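Acetyltransferase, GNAT family (Enterococcus faecalis, PDB 1U6M) probably transfers an acyl group, most likely acetyl from acetyl-CoA, to an acceptor substrate that remains unidentified. Local coordinates at residues A[73-78]-A[114-119]. Sequence-based numbering, arbitrary orientation.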
ATOM      1  N   VAL A  73       3.447  -1.462   2.110  1.00 17.51           N
ATOM      2  CA  VAL A  73       2.930  -2.249   0.967  1.00 18.33           C
ATOM      3  C   VAL A  73       3.495  -1.721  -0.374  1.00 19.12           C
ATOM      4  O   VAL A  73       3.479  -0.499  -0.608  1.00 20.55           O
ATOM      5  CB  VAL A  73       1.381  -2.138   0.818  1.00 17.83           C
ATOM      6  CG1 VAL A  73       0.894  -3.182  -0.281  1.00 16.65           C
ATOM      7  CG2 VAL A  73       0.720  -2.369   2.156  1.00 14.96           C
ATOM      8  N   GLY A  74       3.998  -2.629  -1.216  1.00 18.21           N
ATOM      9  CA  GLY A  74       4.568  -2.245  -2.485  1.00 17.64           C
ATOM     10  C   GLY A  74       4.823  -3.462  -3.384  1.00 18.15           C
ATOM     11  O   GLY A  74       4.650  -4.624  -2.943  1.00 16.79           O
ATOM     12  N   TYR A  75       5.273  -3.201  -4.624  1.00 17.31           N
ATOM     13  CA  TYR A  75       5.337  -4.254  -5.637  1.00 17.92           C
ATOM     14  C   TYR A  75       6.241  -3.762  -6.754  1.00 18.63           C
ATOM     15  O   TYR A  75       6.360  -2.518  -6.959  1.00 18.78           O
ATOM     16  CB  TYR A  75       3.909  -4.621  -6.196  1.00 18.72           C
ATOM     17  CG  TYR A  75       2.975  -3.422  -6.317  1.00 18.01           C
ATOM     18  CD1 TYR A  75       3.052  -2.553  -7.426  1.00 18.79           C
ATOM     19  CD2 TYR A  75       2.029  -3.139  -5.308  1.00 18.16           C
ATOM     20  CE1 TYR A  75       2.225  -1.382  -7.501  1.00 18.93           C
ATOM     21  CE2 TYR A  75       1.200  -1.983  -5.387  1.00 18.16           C
ATOM     22  CZ  TYR A  75       1.312  -1.131  -6.475  1.00 19.19           C
ATOM     23  OH  TYR A  75       0.505   0.006  -6.542  1.00 24.72           O
ATOM     24  N   PRO A  76       6.857  -4.712  -7.509  1.00 19.09           N
ATOM     25  CA  PRO A  76       7.496  -4.328  -8.826  1.00 19.71           C
ATOM     26  C   PRO A  76       6.524  -3.554  -9.680  1.00 20.78           C
ATOM     27  O   PRO A  76       5.395  -3.930  -9.737  1.00 22.21           O
ATOM     28  CB  PRO A  76       7.816  -5.657  -9.483  1.00 18.66           C
ATOM     29  CG  PRO A  76       8.047  -6.638  -8.207  1.00 19.92           C
ATOM     30  CD  PRO A  76       7.035  -6.144  -7.156  1.00 18.66           C
ATOM     31  N   ALA A  77       6.951  -2.467 -10.321  1.00 22.87           N
ATOM     32  CA  ALA A  77       6.092  -1.669 -11.238  1.00 24.48           C
ATOM     33  C   ALA A  77       5.344  -2.491 -12.315  1.00 25.97           C
ATOM     34  O   ALA A  77       4.229  -2.135 -12.719  1.00 26.48           O
ATOM     35  CB  ALA A  77       6.906  -0.607 -11.904  1.00 24.39           C
ATOM     36  N   GLU A  78       5.974  -3.548 -12.826  1.00 26.74           N
ATOM     37  CA  GLU A  78       5.304  -4.380 -13.861  1.00 27.51           C
ATOM     38  C   GLU A  78       4.072  -5.130 -13.340  1.00 27.78           C
ATOM     39  O   GLU A  78       3.321  -5.638 -14.156  1.00 28.06           O
ATOM     40  CB  GLU A  78       6.295  -5.348 -14.538  1.00 26.83           C
ATOM     41  CG  GLU A  78       6.923  -6.379 -13.602  1.00 29.96           C
ATOM     42  CD  GLU A  78       8.158  -5.877 -12.848  1.00 34.28           C
ATOM     43  OE1 GLU A  78       8.864  -6.754 -12.284  1.00 36.56           O
ATOM     44  OE2 GLU A  78       8.419  -4.633 -12.781  1.00 36.47           O
ATOM     45  N   TYR A 114       7.732  -0.221  -6.412  1.00 20.28           N
ATOM     46  CA  TYR A 114       6.871   0.891  -6.095  1.00 19.83           C
ATOM     47  C   TYR A 114       6.222   0.776  -4.685  1.00 20.70           C
ATOM     48  O   TYR A 114       5.599  -0.258  -4.357  1.00 20.57           O
ATOM     49  CB  TYR A 114       5.776   1.018  -7.135  1.00 19.47           C
ATOM     50  CG  TYR A 114       4.811   2.151  -6.823  1.00 18.86           C
ATOM     51  CD1 TYR A 114       3.476   1.886  -6.456  1.00 17.94           C
ATOM     52  CD2 TYR A 114       5.218   3.478  -6.870  1.00 18.10           C
ATOM     53  CE1 TYR A 114       2.582   2.934  -6.182  1.00 16.59           C
ATOM     54  CE2 TYR A 114       4.301   4.537  -6.571  1.00 17.47           C
ATOM     55  CZ  TYR A 114       3.014   4.237  -6.232  1.00 17.36           C
ATOM     56  OH  TYR A 114       2.133   5.260  -5.924  1.00 21.70           O
ATOM     57  N   LEU A 115       6.383   1.830  -3.873  1.00 20.93           N
ATOM     58  CA  LEU A 115       5.760   1.902  -2.557  1.00 20.90           C
ATOM     59  C   LEU A 115       4.346   2.413  -2.716  1.00 21.06           C
ATOM     60  O   LEU A 115       4.128   3.574  -2.972  1.00 21.50           O
ATOM     61  CB  LEU A 115       6.554   2.778  -1.580  1.00 20.69           C
ATOM     62  CG  LEU A 115       5.887   3.162  -0.224  1.00 20.93           C
ATOM     63  CD1 LEU A 115       5.571   1.950   0.560  1.00 18.38           C
ATOM     64  CD2 LEU A 115       6.763   4.199   0.621  1.00 20.80           C
ATOM     65  N   ASP A 116       3.385   1.513  -2.535  1.00 21.45           N
ATOM     66  CA  ASP A 116       1.967   1.808  -2.627  1.00 21.28           C
ATOM     67  C   ASP A 116       1.465   2.556  -1.372  1.00 21.15           C
ATOM     68  O   ASP A 116       0.840   3.587  -1.462  1.00 19.31           O
ATOM     69  CB  ASP A 116       1.231   0.470  -2.757  1.00 22.01           C
ATOM     70  CG  ASP A 116      -0.238   0.642  -3.043  1.00 26.78           C
ATOM     71  OD1 ASP A 116      -0.706   0.175  -4.096  1.00 32.89           O
ATOM     72  OD2 ASP A 116      -0.943   1.262  -2.241  1.00 31.29           O
ATOM     73  N   THR A 117       1.737   1.996  -0.180  1.00 20.53           N
ATOM     74  CA  THR A 117       1.285   2.624   1.007  1.00 19.94           C
ATOM     75  C   THR A 117       2.080   2.297   2.262  1.00 19.21           C
ATOM     76  O   THR A 117       2.545   1.179   2.448  1.00 17.88           O
ATOM     77  CB  THR A 117      -0.256   2.447   1.232  1.00 20.70           C
ATOM     78  OG1 THR A 117      -0.612   3.415   2.238  1.00 27.17           O
ATOM     79  CG2 THR A 117      -0.619   1.163   1.873  1.00 18.98           C
ATOM     80  N   ILE A 118       2.233   3.293   3.132  1.00 19.88           N
ATOM     81  CA  ILE A 118       2.654   3.029   4.526  1.00 20.73           C
ATOM     82  C   ILE A 118       1.495   3.464   5.407  1.00 21.27           C
ATOM     83  O   ILE A 118       1.061   4.611   5.332  1.00 21.53           O
ATOM     84  CB  ILE A 118       3.985   3.780   4.926  1.00 21.66           C
ATOM     85  CG1 ILE A 118       5.201   3.113   4.244  1.00 21.80           C
ATOM     86  CG2 ILE A 118       4.110   3.823   6.455  1.00 18.43           C
ATOM     87  CD1 ILE A 118       6.404   3.951   4.185  1.00 23.81           C
ATOM     88  N   SER A 119       0.958   2.539   6.185  1.00 21.70           N
ATOM     89  CA  SER A 119      -0.216   2.775   7.009  1.00 23.46           C
ATOM     90  C   SER A 119       0.070   2.437   8.433  1.00 22.35           C
ATOM     91  O   SER A 119       0.484   1.339   8.706  1.00 22.84           O
ATOM     92  CB  SER A 119      -1.367   1.867   6.615  1.00 23.70           C
ATOM     93  OG  SER A 119      -1.913   2.423   5.457  1.00 32.20           O
TER
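Strands 73-76 and 114-119 run antiparallel, their axes at 168°, and five backbone hydrogen bonds fix the register. V73 N meets T117 O at 2.8 Å, nearly along the C=O axis, and T117 N returns to a lone pair of V73 O at 3.1 Å; Y75 and Y114 likewise bond both ways, N to O. V73 O takes a second donor, D116 N, at 2.8 Å on a more bent path (131° at the hydrogen). Two residues thus face one, the evidence for a classic bulge, and D116 CB points toward strand 73-76, which brings OD1 to Y75 OH. G74 has no side chain, and its CA comes within 2.9 Å of Y114 O.

Among polar side chains, Y75 OH donates to D116 OD1 (2.7 Å), which lies at the ring edge and is met from above the carboxylate plane, the two planes crossing obliquely; R53 forms a salt bridge to the same oxygen. Apolar contact comes from Y75 CE1 against Y114 CD1 at 3.7 Å, the rings oblique at 51°, and from the V73 and T117 CG2 methyls.

In GNAT enzymes a bulge in this strand accompanies its parting from the next, parallel strand (here 148-154), where acyl-CoA lies; the same role is probable here.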